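Local coordinates for protein (5-formylfuran-3-yl)methyl phosphate transaminase (Methanococcus jannaschii, PDB 2Z61) that uses pyridoxal 5'-phosphate to transfer an amino group from alanine to a phosphorylated furan aldehyde, making the furan precursor of methanofuran, at residues E73-L78 with Y233-D238; N91-G96 with K246-L251; L106-D111 with D238-A243. All coordinates share one frame; numbering follows the deposited sequence.

Interaction 1: residues E73-L78 with Y233-D238; sequences EKISEL and YVISND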
ATOM      1  N   GLU A  73     -15.584   7.412  12.442  1.00 28.53           N
ATOM      2  CA  GLU A  73     -16.385   8.208  13.365  1.00 30.59           C
ATOM      3  C   GLU A  73     -15.519   8.719  14.508  1.00 31.23           C
ATOM      4  O   GLU A  73     -15.599   9.891  14.869  1.00 31.83           O
ATOM      5  CB  GLU A  73     -17.556   7.395  13.915  1.00 31.31           C
ATOM      6  CG  GLU A  73     -18.584   7.039  12.856  1.00 38.23           C
ATOM      7  CD  GLU A  73     -19.770   6.289  13.428  1.00 41.75           C
ATOM      8  OE1 GLU A  73     -19.553   5.359  14.235  1.00 47.59           O
ATOM      9  OE2 GLU A  73     -20.916   6.617  13.058  1.00 42.37           O
ATOM     10  N   LYS A  74     -14.684   7.849  15.068  1.00 30.67           N
ATOM     11  CA  LYS A  74     -13.802   8.254  16.155  1.00 31.19           C
ATOM     12  C   LYS A  74     -12.845   9.374  15.722  1.00 31.59           C
ATOM     13  O   LYS A  74     -12.624  10.330  16.467  1.00 32.07           O
ATOM     14  CB  LYS A  74     -12.998   7.055  16.659  1.00 32.25           C
ATOM     15  CG  LYS A  74     -13.817   6.047  17.451  1.00 39.03           C
ATOM     16  CD  LYS A  74     -14.284   6.622  18.777  1.00 45.58           C
ATOM     17  CE  LYS A  74     -15.316   5.717  19.440  1.00 50.50           C
ATOM     18  NZ  LYS A  74     -14.862   4.296  19.531  1.00 55.17           N
ATOM     19  N   ILE A  75     -12.276   9.261  14.526  1.00 29.17           N
ATOM     20  CA  ILE A  75     -11.354  10.287  14.044  1.00 27.31           C
ATOM     21  C   ILE A  75     -12.116  11.596  13.864  1.00 29.27           C
ATOM     22  O   ILE A  75     -11.617  12.674  14.188  1.00 30.45           O
ATOM     23  CB  ILE A  75     -10.709   9.877  12.703  1.00 25.18           C
ATOM     24  CG1 ILE A  75      -9.740   8.712  12.938  1.00 25.95           C
ATOM     25  CG2 ILE A  75      -9.987  11.079  12.080  1.00 25.51           C
ATOM     26  CD1 ILE A  75      -9.207   8.068  11.663  1.00 21.99           C
ATOM     27  N   SER A  76     -13.329  11.477  13.338  1.00 31.95           N
ATOM     28  CA  SER A  76     -14.211  12.608  13.123  1.00 36.00           C
ATOM     29  C   SER A  76     -14.455  13.305  14.467  1.00 37.53           C
ATOM     30  O   SER A  76     -14.307  14.520  14.581  1.00 37.40           O
ATOM     31  CB  SER A  76     -15.530  12.114  12.526  1.00 37.44           C
ATOM     32  OG  SER A  76     -16.499  13.142  12.498  1.00 39.99           O
ATOM     33  N   GLU A  77     -14.811  12.529  15.488  1.00 38.95           N
ATOM     34  CA  GLU A  77     -15.061  13.092  16.810  1.00 41.01           C
ATOM     35  C   GLU A  77     -13.791  13.731  17.365  1.00 41.14           C
ATOM     36  O   GLU A  77     -13.852  14.737  18.074  1.00 43.14           O
ATOM     37  CB  GLU A  77     -15.555  12.009  17.776  1.00 43.76           C
ATOM     38  CG  GLU A  77     -16.812  11.291  17.307  1.00 52.47           C
ATOM     39  CD  GLU A  77     -17.305  10.242  18.296  1.00 58.42           C
ATOM     40  OE1 GLU A  77     -16.474   9.454  18.800  1.00 61.74           O
ATOM     41  OE2 GLU A  77     -18.527  10.201  18.564  1.00 59.61           O
ATOM     42  N   LEU A  78     -12.642  13.145  17.041  1.00 38.63           N
ATOM     43  CA  LEU A  78     -11.357  13.665  17.506  1.00 36.69           C
ATOM     44  C   LEU A  78     -11.132  15.102  17.031  1.00 36.48           C
ATOM     45  O   LEU A  78     -10.713  15.966  17.810  1.00 34.45           O
ATOM     46  CB  LEU A  78     -10.223  12.762  17.000  1.00 36.79           C
ATOM     47  CG  LEU A  78      -8.743  13.081  17.272  1.00 38.62           C
ATOM     48  CD1 LEU A  78      -8.302  14.278  16.467  1.00 36.54           C
ATOM     49  CD2 LEU A  78      -8.526  13.314  18.757  1.00 38.38           C
ATOM     50  N   TYR A 233      -4.569   7.979   7.363  1.00 20.66           N
ATOM     51  CA  TYR A 233      -5.836   8.420   6.824  1.00 20.29           C
ATOM     52  C   TYR A 233      -5.734   9.761   6.109  1.00 20.17           C
ATOM     53  O   TYR A 233      -4.812  10.535   6.335  1.00 18.14           O
ATOM     54  CB  TYR A 233      -6.885   8.472   7.942  1.00 20.95           C
ATOM     55  CG  TYR A 233      -6.571   9.444   9.059  1.00 22.51           C
ATOM     56  CD1 TYR A 233      -6.683  10.819   8.863  1.00 25.22           C
ATOM     57  CD2 TYR A 233      -6.176   8.986  10.323  1.00 22.11           C
ATOM     58  CE1 TYR A 233      -6.418  11.721   9.893  1.00 24.69           C
ATOM     59  CE2 TYR A 233      -5.908   9.885  11.366  1.00 27.60           C
ATOM     60  CZ  TYR A 233      -6.037  11.254  11.138  1.00 26.73           C
ATOM     61  OH  TYR A 233      -5.818  12.156  12.150  1.00 25.76           O
ATOM     62  N   VAL A 234      -6.685  10.016   5.223  1.00 21.00           N
ATOM     63  CA  VAL A 234      -6.700  11.261   4.478  1.00 27.39           C
ATOM     64  C   VAL A 234      -8.061  11.924   4.660  1.00 28.75           C
ATOM     65  O   VAL A 234      -9.088  11.249   4.688  1.00 30.92           O
ATOM     66  CB  VAL A 234      -6.434  11.010   2.979  1.00 27.38           C
ATOM     67  CG1 VAL A 234      -6.392  12.323   2.222  1.00 26.80           C
ATOM     68  CG2 VAL A 234      -5.114  10.272   2.813  1.00 30.05           C
ATOM     69  N   ILE A 235      -8.060  13.243   4.803  1.00 27.38           N
ATOM     70  CA  ILE A 235      -9.305  13.984   4.968  1.00 27.88           C
ATOM     71  C   ILE A 235      -9.372  15.109   3.940  1.00 27.17           C
ATOM     72  O   ILE A 235      -8.386  15.816   3.725  1.00 27.08           O
ATOM     73  CB  ILE A 235      -9.412  14.595   6.376  1.00 27.18           C
ATOM     74  CG1 ILE A 235      -9.328  13.488   7.433  1.00 29.62           C
ATOM     75  CG2 ILE A 235     -10.735  15.347   6.510  1.00 31.17           C
ATOM     76  CD1 ILE A 235      -9.237  13.996   8.863  1.00 26.93           C
ATOM     77  N   SER A 236     -10.529  15.266   3.304  1.00 26.48           N
ATOM     78  CA  SER A 236     -10.719  16.314   2.307  1.00 25.88           C
ATOM     79  C   SER A 236     -12.203  16.422   1.940  1.00 27.69           C
ATOM     80  O   SER A 236     -13.046  15.822   2.601  1.00 26.27           O
ATOM     81  CB  SER A 236      -9.882  16.007   1.063  1.00 25.90           C
ATOM     82  OG  SER A 236      -9.991  17.040   0.100  1.00 28.82           O
ATOM     83  N   ASN A 237     -12.524  17.184   0.897  1.00 27.14           N
ATOM     84  CA  ASN A 237     -13.918  17.333   0.477  1.00 30.68           C
ATOM     85  C   ASN A 237     -14.379  16.119  -0.336  1.00 32.45           C
ATOM     86  O   ASN A 237     -13.569  15.284  -0.742  1.00 31.76           O
ATOM     87  CB  ASN A 237     -14.106  18.626  -0.336  1.00 28.01           C
ATOM     88  CG  ASN A 237     -13.321  18.626  -1.635  1.00 27.87           C
ATOM     89  OD1 ASN A 237     -13.558  17.803  -2.519  1.00 28.64           O
ATOM     90  ND2 ASN A 237     -12.377  19.554  -1.755  1.00 25.84           N
ATOM     91  N   ASP A 238     -15.685  16.035  -0.574  1.00 35.78           N
ATOM     92  CA  ASP A 238     -16.296  14.924  -1.301  1.00 33.81           C
ATOM     93  C   ASP A 238     -15.643  14.537  -2.621  1.00 33.80           C
ATOM     94  O   ASP A 238     -15.331  13.366  -2.836  1.00 32.89           O
ATOM     95  CB  ASP A 238     -17.777  15.216  -1.557  1.00 42.50           C
ATOM     96  CG  ASP A 238     -18.581  15.344  -0.277  1.00 49.11           C
ATOM     97  OD1 ASP A 238     -18.598  14.387   0.529  1.00 53.93           O
ATOM     98  OD2 ASP A 238     -19.197  16.412  -0.077  1.00 55.31           O
TER
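This contact belongs to the mixed seven-stranded sheet of the large domain in the pyridoxal-phosphate aminotransferase fold, where Ile75 of helix 69-82 packs on Tyr233 of strand 232-235. That strand is the one running opposite to its six companions, as in relatives of this family. The backbones stay well apart, with Ile75 CA and Tyr233 CA 9.3 Å from each other, and side chains fill the gap. Both branches of Ile75 come from the same side of the Tyr233 ring. CG2 sits over the face and makes the CH-pi contact, 4.2 Å from the Tyr233 ring centroid and 17° off the ring normal. CD1 lies just outside the ring outline, with Ile75 CD1 3.4 Å from Tyr233 CD2. The split follows from the isoleucine torsion: CG2 is anti to the backbone N, while CG1 stands beside that N (chi1 -70°) and carries CD1 to the CD2 side of the ring. The two side chains point in opposite senses and lie alongside each other, so they overlap along their flanks. The phenol hydroxyl reaches on to the same helix and hydrogen-bonds the hydroxyl of Tyr79. With a leucine at Tyr233 the flat face and the hydroxyl are gone, so the Ile75 methyls would probably lose their platform and Tyr79 its hydroxyl partner. Ile92 and Ile94 of the neighbouring strand 92-95 also touch Ile75, and Phe267 packs on it from a loop. The contact is buried and apolar but for that phenol oxygen. Two residues along the strand, Ile235 adds a looser touch through its delta methyl: Ile75 CG2 lies 4.4 Å from Ile235 CD1.

Interaction 2: residues N91-G96 with K246-L251; sequences NIIITG and KLQQNL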
ATOM      1  N   ASN A  91     -15.884  11.953   4.744  1.00 34.62           N
ATOM      2  CA  ASN A  91     -14.775  12.794   4.295  1.00 34.74           C
ATOM      3  C   ASN A  91     -13.432  12.214   4.714  1.00 30.57           C
ATOM      4  O   ASN A  91     -12.401  12.870   4.590  1.00 28.89           O
ATOM      5  CB  ASN A  91     -14.889  14.200   4.886  1.00 36.01           C
ATOM      6  CG  ASN A  91     -16.101  14.943   4.395  1.00 43.36           C
ATOM      7  OD1 ASN A  91     -16.807  15.588   5.173  1.00 50.49           O
ATOM      8  ND2 ASN A  91     -16.360  14.855   3.094  1.00 42.35           N
ATOM      9  N   ILE A  92     -13.454  10.980   5.202  1.00 28.24           N
ATOM     10  CA  ILE A  92     -12.249  10.323   5.684  1.00 28.21           C
ATOM     11  C   ILE A  92     -12.036   8.952   5.043  1.00 30.19           C
ATOM     12  O   ILE A  92     -12.986   8.199   4.847  1.00 32.94           O
ATOM     13  CB  ILE A  92     -12.331  10.125   7.220  1.00 24.94           C
ATOM     14  CG1 ILE A  92     -12.739  11.440   7.891  1.00 25.09           C
ATOM     15  CG2 ILE A  92     -11.002   9.611   7.766  1.00 26.01           C
ATOM     16  CD1 ILE A  92     -12.539  11.460   9.400  1.00 20.80           C
ATOM     17  N   ILE A  93     -10.792   8.639   4.701  1.00 28.90           N
ATOM     18  CA  ILE A  93     -10.478   7.325   4.152  1.00 28.14           C
ATOM     19  C   ILE A  93      -9.289   6.746   4.909  1.00 23.49           C
ATOM     20  O   ILE A  93      -8.290   7.433   5.145  1.00 23.23           O
ATOM     21  CB  ILE A  93     -10.129   7.362   2.657  1.00 27.08           C
ATOM     22  CG1 ILE A  93     -11.357   7.757   1.840  1.00 34.18           C
ATOM     23  CG2 ILE A  93      -9.671   5.985   2.204  1.00 27.41           C
ATOM     24  CD1 ILE A  93     -11.169   7.576   0.340  1.00 38.51           C
ATOM     25  N   ILE A  94      -9.412   5.484   5.310  1.00 19.38           N
ATOM     26  CA  ILE A  94      -8.338   4.809   6.030  1.00 19.46           C
ATOM     27  C   ILE A  94      -7.401   4.203   4.978  1.00 18.49           C
ATOM     28  O   ILE A  94      -7.822   3.392   4.150  1.00 18.05           O
ATOM     29  CB  ILE A  94      -8.898   3.682   6.933  1.00 19.58           C
ATOM     30  CG1 ILE A  94      -9.994   4.234   7.848  1.00 16.88           C
ATOM     31  CG2 ILE A  94      -7.782   3.076   7.761  1.00 18.84           C
ATOM     32  CD1 ILE A  94      -9.601   5.483   8.647  1.00 16.26           C
ATOM     33  N   THR A  95      -6.137   4.602   5.007  1.00 18.13           N
ATOM     34  CA  THR A  95      -5.157   4.117   4.028  1.00 19.26           C
ATOM     35  C   THR A  95      -4.154   3.156   4.660  1.00 18.28           C
ATOM     36  O   THR A  95      -4.113   2.992   5.880  1.00 18.64           O
ATOM     37  CB  THR A  95      -4.358   5.295   3.408  1.00 20.28           C
ATOM     38  OG1 THR A  95      -3.755   6.069   4.454  1.00 21.51           O
ATOM     39  CG2 THR A  95      -5.267   6.197   2.603  1.00 21.02           C
ATOM     40  N   GLY A  96      -3.334   2.532   3.823  1.00 20.43           N
ATOM     41  CA  GLY A  96      -2.326   1.614   4.327  1.00 21.59           C
ATOM     42  C   GLY A  96      -1.077   2.401   4.650  1.00 23.95           C
ATOM     43  O   GLY A  96      -0.044   2.237   4.007  1.00 27.83           O
ATOM     44  N   LYS A 246     -11.347   5.575  -5.474  1.00 30.62           N
ATOM     45  CA  LYS A 246     -11.150   4.805  -6.694  1.00 31.72           C
ATOM     46  C   LYS A 246      -9.723   4.285  -6.750  1.00 30.45           C
ATOM     47  O   LYS A 246      -9.492   3.130  -7.117  1.00 30.42           O
ATOM     48  CB  LYS A 246     -11.442   5.669  -7.920  1.00 34.65           C
ATOM     49  CG  LYS A 246     -12.865   6.212  -7.955  1.00 39.51           C
ATOM     50  CD  LYS A 246     -13.009   7.369  -8.933  1.00 46.00           C
ATOM     51  CE  LYS A 246     -12.590   6.968 -10.336  1.00 49.85           C
ATOM     52  NZ  LYS A 246     -13.520   5.965 -10.923  1.00 55.33           N
ATOM     53  N   LEU A 247      -8.766   5.134  -6.386  1.00 29.29           N
ATOM     54  CA  LEU A 247      -7.367   4.729  -6.384  1.00 28.79           C
ATOM     55  C   LEU A 247      -7.162   3.615  -5.357  1.00 29.89           C
ATOM     56  O   LEU A 247      -6.483   2.620  -5.626  1.00 29.16           O
ATOM     57  CB  LEU A 247      -6.467   5.918  -6.040  1.00 29.21           C
ATOM     58  CG  LEU A 247      -6.338   7.012  -7.100  1.00 34.14           C
ATOM     59  CD1 LEU A 247      -5.631   8.208  -6.506  1.00 33.89           C
ATOM     60  CD2 LEU A 247      -5.569   6.480  -8.307  1.00 37.58           C
ATOM     61  N   GLN A 248      -7.755   3.790  -4.178  1.00 29.64           N
ATOM     62  CA  GLN A 248      -7.647   2.813  -3.099  1.00 27.83           C
ATOM     63  C   GLN A 248      -8.276   1.466  -3.463  1.00 26.95           C
ATOM     64  O   GLN A 248      -7.703   0.417  -3.179  1.00 23.77           O
ATOM     65  CB  GLN A 248      -8.298   3.359  -1.823  1.00 26.99           C
ATOM     66  CG  GLN A 248      -8.451   2.325  -0.706  1.00 27.83           C
ATOM     67  CD  GLN A 248      -7.551   2.607   0.488  1.00 25.80           C
ATOM     68  OE1 GLN A 248      -6.353   2.809   0.341  1.00 25.43           O
ATOM     69  NE2 GLN A 248      -8.134   2.615   1.677  1.00 28.35           N
ATOM     70  N   GLN A 249      -9.449   1.495  -4.088  1.00 26.19           N
ATOM     71  CA  GLN A 249     -10.135   0.265  -4.475  1.00 29.19           C
ATOM     72  C   GLN A 249      -9.339  -0.552  -5.488  1.00 31.50           C
ATOM     73  O   GLN A 249      -9.427  -1.781  -5.512  1.00 33.24           O
ATOM     74  CB  GLN A 249     -11.512   0.575  -5.063  1.00 31.27           C
ATOM     75  CG  GLN A 249     -12.439   1.315  -4.130  1.00 36.45           C
ATOM     76  CD  GLN A 249     -13.714   1.757  -4.819  1.00 38.11           C
ATOM     77  OE1 GLN A 249     -13.674   2.517  -5.785  1.00 43.57           O
ATOM     78  NE2 GLN A 249     -14.853   1.286  -4.322  1.00 40.87           N
ATOM     79  N   ASN A 250      -8.563   0.126  -6.322  1.00 31.05           N
ATOM     80  CA  ASN A 250      -7.774  -0.561  -7.337  1.00 32.78           C
ATOM     81  C   ASN A 250      -6.398  -1.012  -6.856  1.00 32.62           C
ATOM     82  O   ASN A 250      -6.042  -2.185  -6.994  1.00 30.94           O
ATOM     83  CB  ASN A 250      -7.608   0.335  -8.576  1.00 31.92           C
ATOM     84  CG  ASN A 250      -8.848   0.346  -9.466  1.00 36.07           C
ATOM     85  OD1 ASN A 250      -8.959  -0.444 -10.407  1.00 34.47           O
ATOM     86  ND2 ASN A 250      -9.788   1.237  -9.166  1.00 34.28           N
ATOM     87  N   LEU A 251      -5.643  -0.082  -6.275  1.00 30.53           N
ATOM     88  CA  LEU A 251      -4.278  -0.341  -5.827  1.00 31.76           C
ATOM     89  C   LEU A 251      -4.033  -1.022  -4.485  1.00 30.34           C
ATOM     90  O   LEU A 251      -2.981  -1.638  -4.297  1.00 29.97           O
ATOM     91  CB  LEU A 251      -3.483   0.971  -5.829  1.00 33.62           C
ATOM     92  CG  LEU A 251      -3.232   1.713  -7.145  1.00 38.46           C
ATOM     93  CD1 LEU A 251      -2.492   0.801  -8.084  1.00 41.10           C
ATOM     94  CD2 LEU A 251      -4.538   2.167  -7.775  1.00 42.08           C
TER
HETATM   95  O   HOH W   1      -3.887   3.372   0.795  1.00 55.85           O
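The side-chain amide of Gln248 has Ile93 over one face and the carbonyl of Ile94 in its plane. Ile93 CG2 stands above the nitrogen end of that face, 3.7 Å from Gln248 NE2. Thr95 CG2 lies on the same side, more loosely, near OE1. At the amino edge Gln248 NE2 donates to Ile94 O at 2.6 Å. The bond is bent, with an N-H...O angle of 139°, and the donor is tilted somewhat from the plane of the carbonyl. NE2 also donates to Ser65 O. The other end of the amide holds a water: Gln248 OE1 is 2.6 Å from it, and the water in turn accepts from Gly96 N at 3.2 Å. Gln248 gets there with CG anti to the backbone N and a bend at chi2 (112°), which turns the amide toward the strand. The backbones run nearly parallel, strand 92-95 and helix segment 246-251 differing by 24° in direction, with axes 10.4 Å apart. A second amide serves the helix itself. Asn250 ND2 makes a nearly straight bond of 2.8 Å to Lys246 O, which Asn250 N reaches from the opposite face of that carbonyl. Asn250 OD1 bonds Asn128 of the second subunit, and Lys246 NZ bonds Phe9 O there. Strand 92-95 leads into the turn that helps bind the cofactor phosphate in related aminotransferases. Two backbone carbonyls, Ile94 O and Ser65 O, both need a donor, so the nitrogen of Gln248 should face them, and OE1 is left to accept from the water; this probably fixes the flip of the buried amide.

Interaction 3: residues L106-D111 with D238-A243; sequences LSSIID and DEIIEA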
ATOM      1  N   LEU A 106      -1.686  13.351  -4.107  1.00 24.98           N
ATOM      2  CA  LEU A 106      -1.015  13.973  -5.250  1.00 25.50           C
ATOM      3  C   LEU A 106      -1.591  13.458  -6.576  1.00 27.19           C
ATOM      4  O   LEU A 106      -1.830  14.242  -7.501  1.00 27.18           O
ATOM      5  CB  LEU A 106       0.498  13.702  -5.191  1.00 23.18           C
ATOM      6  CG  LEU A 106       1.326  14.503  -4.173  1.00 29.58           C
ATOM      7  CD1 LEU A 106       2.722  13.909  -4.045  1.00 27.76           C
ATOM      8  CD2 LEU A 106       1.409  15.970  -4.599  1.00 29.29           C
ATOM      9  N   SER A 107      -1.834  12.149  -6.661  1.00 26.20           N
ATOM     10  CA  SER A 107      -2.375  11.552  -7.887  1.00 26.70           C
ATOM     11  C   SER A 107      -3.703  12.135  -8.340  1.00 29.01           C
ATOM     12  O   SER A 107      -3.935  12.318  -9.535  1.00 32.48           O
ATOM     13  CB  SER A 107      -2.565  10.038  -7.720  1.00 26.54           C
ATOM     14  OG  SER A 107      -1.337   9.374  -7.478  1.00 26.74           O
ATOM     15  N   SER A 108      -4.576  12.425  -7.382  1.00 28.58           N
ATOM     16  CA  SER A 108      -5.902  12.934  -7.693  1.00 29.94           C
ATOM     17  C   SER A 108      -5.994  14.369  -8.197  1.00 30.38           C
ATOM     18  O   SER A 108      -7.032  14.758  -8.725  1.00 30.26           O
ATOM     19  CB  SER A 108      -6.809  12.778  -6.468  1.00 32.69           C
ATOM     20  OG  SER A 108      -6.356  13.581  -5.390  1.00 37.39           O
ATOM     21  N   ILE A 109      -4.925  15.152  -8.057  1.00 28.89           N
ATOM     22  CA  ILE A 109      -4.980  16.547  -8.489  1.00 30.07           C
ATOM     23  C   ILE A 109      -3.816  17.043  -9.348  1.00 32.56           C
ATOM     24  O   ILE A 109      -3.844  18.174  -9.823  1.00 33.97           O
ATOM     25  CB  ILE A 109      -5.097  17.495  -7.256  1.00 28.73           C
ATOM     26  CG1 ILE A 109      -3.750  17.584  -6.526  1.00 24.90           C
ATOM     27  CG2 ILE A 109      -6.155  16.977  -6.291  1.00 28.12           C
ATOM     28  CD1 ILE A 109      -3.811  18.357  -5.212  1.00 26.46           C
ATOM     29  N   ILE A 110      -2.801  16.213  -9.558  1.00 34.78           N
ATOM     30  CA  ILE A 110      -1.648  16.643 -10.347  1.00 38.95           C
ATOM     31  C   ILE A 110      -1.539  16.101 -11.774  1.00 40.38           C
ATOM     32  O   ILE A 110      -1.496  14.890 -11.987  1.00 41.00           O
ATOM     33  CB  ILE A 110      -0.339  16.316  -9.601  1.00 40.70           C
ATOM     34  CG1 ILE A 110      -0.214  17.230  -8.382  1.00 41.34           C
ATOM     35  CG2 ILE A 110       0.856  16.485 -10.529  1.00 39.56           C
ATOM     36  CD1 ILE A 110       1.023  16.995  -7.557  1.00 46.53           C
ATOM     37  N   ASP A 111      -1.491  17.016 -12.743  1.00 40.54           N
ATOM     38  CA  ASP A 111      -1.357  16.662 -14.158  1.00 41.01           C
ATOM     39  C   ASP A 111       0.095  16.849 -14.571  1.00 39.95           C
ATOM     40  O   ASP A 111       0.874  17.472 -13.851  1.00 39.46           O
ATOM     41  CB  ASP A 111      -2.231  17.556 -15.040  1.00 40.62           C
ATOM     42  CG  ASP A 111      -3.710  17.375 -14.782  1.00 44.03           C
ATOM     43  OD1 ASP A 111      -4.180  16.219 -14.800  1.00 45.44           O
ATOM     44  OD2 ASP A 111      -4.409  18.389 -14.570  1.00 48.75           O
ATOM     45  N   ASP A 238     -15.685  16.035  -0.574  1.00 35.78           N
ATOM     46  CA  ASP A 238     -16.296  14.924  -1.301  1.00 33.81           C
ATOM     47  C   ASP A 238     -15.643  14.537  -2.621  1.00 33.80           C
ATOM     48  O   ASP A 238     -15.331  13.366  -2.836  1.00 32.89           O
ATOM     49  CB  ASP A 238     -17.777  15.216  -1.557  1.00 42.50           C
ATOM     50  CG  ASP A 238     -18.581  15.344  -0.277  1.00 49.11           C
ATOM     51  OD1 ASP A 238     -18.598  14.387   0.529  1.00 53.93           O
ATOM     52  OD2 ASP A 238     -19.197  16.412  -0.077  1.00 55.31           O
ATOM     53  N   GLU A 239     -15.449  15.509  -3.509  1.00 33.82           N
ATOM     54  CA  GLU A 239     -14.853  15.228  -4.814  1.00 36.17           C
ATOM     55  C   GLU A 239     -13.473  14.595  -4.730  1.00 33.69           C
ATOM     56  O   GLU A 239     -13.167  13.666  -5.472  1.00 33.34           O
ATOM     57  CB  GLU A 239     -14.777  16.498  -5.661  1.00 39.78           C
ATOM     58  CG  GLU A 239     -16.140  17.035  -6.070  1.00 49.13           C
ATOM     59  CD  GLU A 239     -16.044  18.261  -6.960  1.00 53.95           C
ATOM     60  OE1 GLU A 239     -15.350  18.187  -7.999  1.00 58.68           O
ATOM     61  OE2 GLU A 239     -16.663  19.294  -6.624  1.00 56.08           O
ATOM     62  N   ILE A 240     -12.637  15.102  -3.832  1.00 29.97           N
ATOM     63  CA  ILE A 240     -11.300  14.563  -3.680  1.00 27.57           C
ATOM     64  C   ILE A 240     -11.317  13.192  -3.002  1.00 27.25           C
ATOM     65  O   ILE A 240     -10.596  12.278  -3.417  1.00 25.95           O
ATOM     66  CB  ILE A 240     -10.408  15.550  -2.904  1.00 27.09           C
ATOM     67  CG1 ILE A 240     -10.073  16.736  -3.813  1.00 27.82           C
ATOM     68  CG2 ILE A 240      -9.142  14.858  -2.424  1.00 23.88           C
ATOM     69  CD1 ILE A 240      -9.095  17.711  -3.220  1.00 35.60           C
ATOM     70  N   ILE A 241     -12.150  13.036  -1.978  1.00 26.42           N
ATOM     71  CA  ILE A 241     -12.237  11.764  -1.274  1.00 29.75           C
ATOM     72  C   ILE A 241     -12.757  10.671  -2.197  1.00 32.08           C
ATOM     73  O   ILE A 241     -12.281   9.538  -2.158  1.00 32.36           O
ATOM     74  CB  ILE A 241     -13.157  11.859  -0.035  1.00 27.75           C
ATOM     75  CG1 ILE A 241     -12.450  12.631   1.079  1.00 27.10           C
ATOM     76  CG2 ILE A 241     -13.528  10.473   0.456  1.00 27.59           C
ATOM     77  CD1 ILE A 241     -11.145  11.993   1.555  1.00 28.42           C
ATOM     78  N   GLU A 242     -13.726  11.016  -3.039  1.00 35.30           N
ATOM     79  CA  GLU A 242     -14.302  10.062  -3.975  1.00 35.53           C
ATOM     80  C   GLU A 242     -13.237   9.589  -4.966  1.00 34.59           C
ATOM     81  O   GLU A 242     -13.228   8.428  -5.384  1.00 33.11           O
ATOM     82  CB  GLU A 242     -15.456  10.717  -4.736  1.00 40.29           C
ATOM     83  CG  GLU A 242     -16.629   9.792  -5.011  1.00 50.37           C
ATOM     84  CD  GLU A 242     -17.284   9.282  -3.732  1.00 53.83           C
ATOM     85  OE1 GLU A 242     -17.714  10.120  -2.906  1.00 56.31           O
ATOM     86  OE2 GLU A 242     -17.371   8.045  -3.556  1.00 53.86           O
ATOM     87  N   ALA A 243     -12.341  10.498  -5.340  1.00 31.87           N
ATOM     88  CA  ALA A 243     -11.282  10.179  -6.283  1.00 28.80           C
ATOM     89  C   ALA A 243     -10.241   9.262  -5.639  1.00 27.25           C
ATOM     90  O   ALA A 243      -9.772   8.309  -6.259  1.00 24.11           O
ATOM     91  CB  ALA A 243     -10.620  11.462  -6.777  1.00 28.23           C
TER
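Ser108 and Ala243 form the tight part of this contact between helices 98-109 and 238-251. Their CA atoms are 6.2 Å apart, a close approach that two small side chains allow. Ser108 CB meets Ala243 CB at 4.0 Å, methylene against methyl. The serine oxygen is not spent on the partner helix. With OG between the backbone N and the carbonyl carbon (chi1 65°), it bonds Ala105 O on its own helix. From there Ser108 OG brushes the gamma methyl of Ile240, with Ile240 CG2 at 4.3 Å. The looser part is purely apolar: Ile109 CG2 and Ile240 CD1 meet at 4.3 Å, branch against chain end. Ile241 points the other way. Asp238, Glu239 and Glu242 form the exposed side of their helix and keep their charges away from the contact. Asn237, at the N-cap of that helix, bonds Ile240 N through OD1 and so helps fix the turn that carries Ile240. The second subunit reaches the contact too: its Leu6 packs on Ala243, and its Ser3 OG bonds Ser107 O. Within the chain, Ile109 and Ile240 both lie against Tyr185 of strand 185-189, and Ile109 also touches Ile187 there. The end of helix 98-109 thus meets the first turns of helix 238-251 beside strand 185-189 of the central sheet, with the dimer partner close by.

How the interactions relate
From the N terminus, the chain passes helix 69-82, strand 92-95 and helix 98-109. It then builds most of the central sheet before reaching strand 232-235 and helix 238-251. Interaction 1 closes a loop of 154 residues when strand 232-235 meets helix 69-82. Interaction 3 closes next, on the first turns of helix 238-251, and interaction 2 on its later turns, so 3 is nested inside 2. Interaction 1 crosses both. Strands 92-95 and 232-235 are neighbours, with a probable bond from Val234 N to Ile93 O (3.0 Å). Interactions 1 and 2 tie helices 69-82 and 238-251 to this edge of the sheet, and interaction 3 adds helix 98-109. Asp238 belongs to interactions 1 and 3.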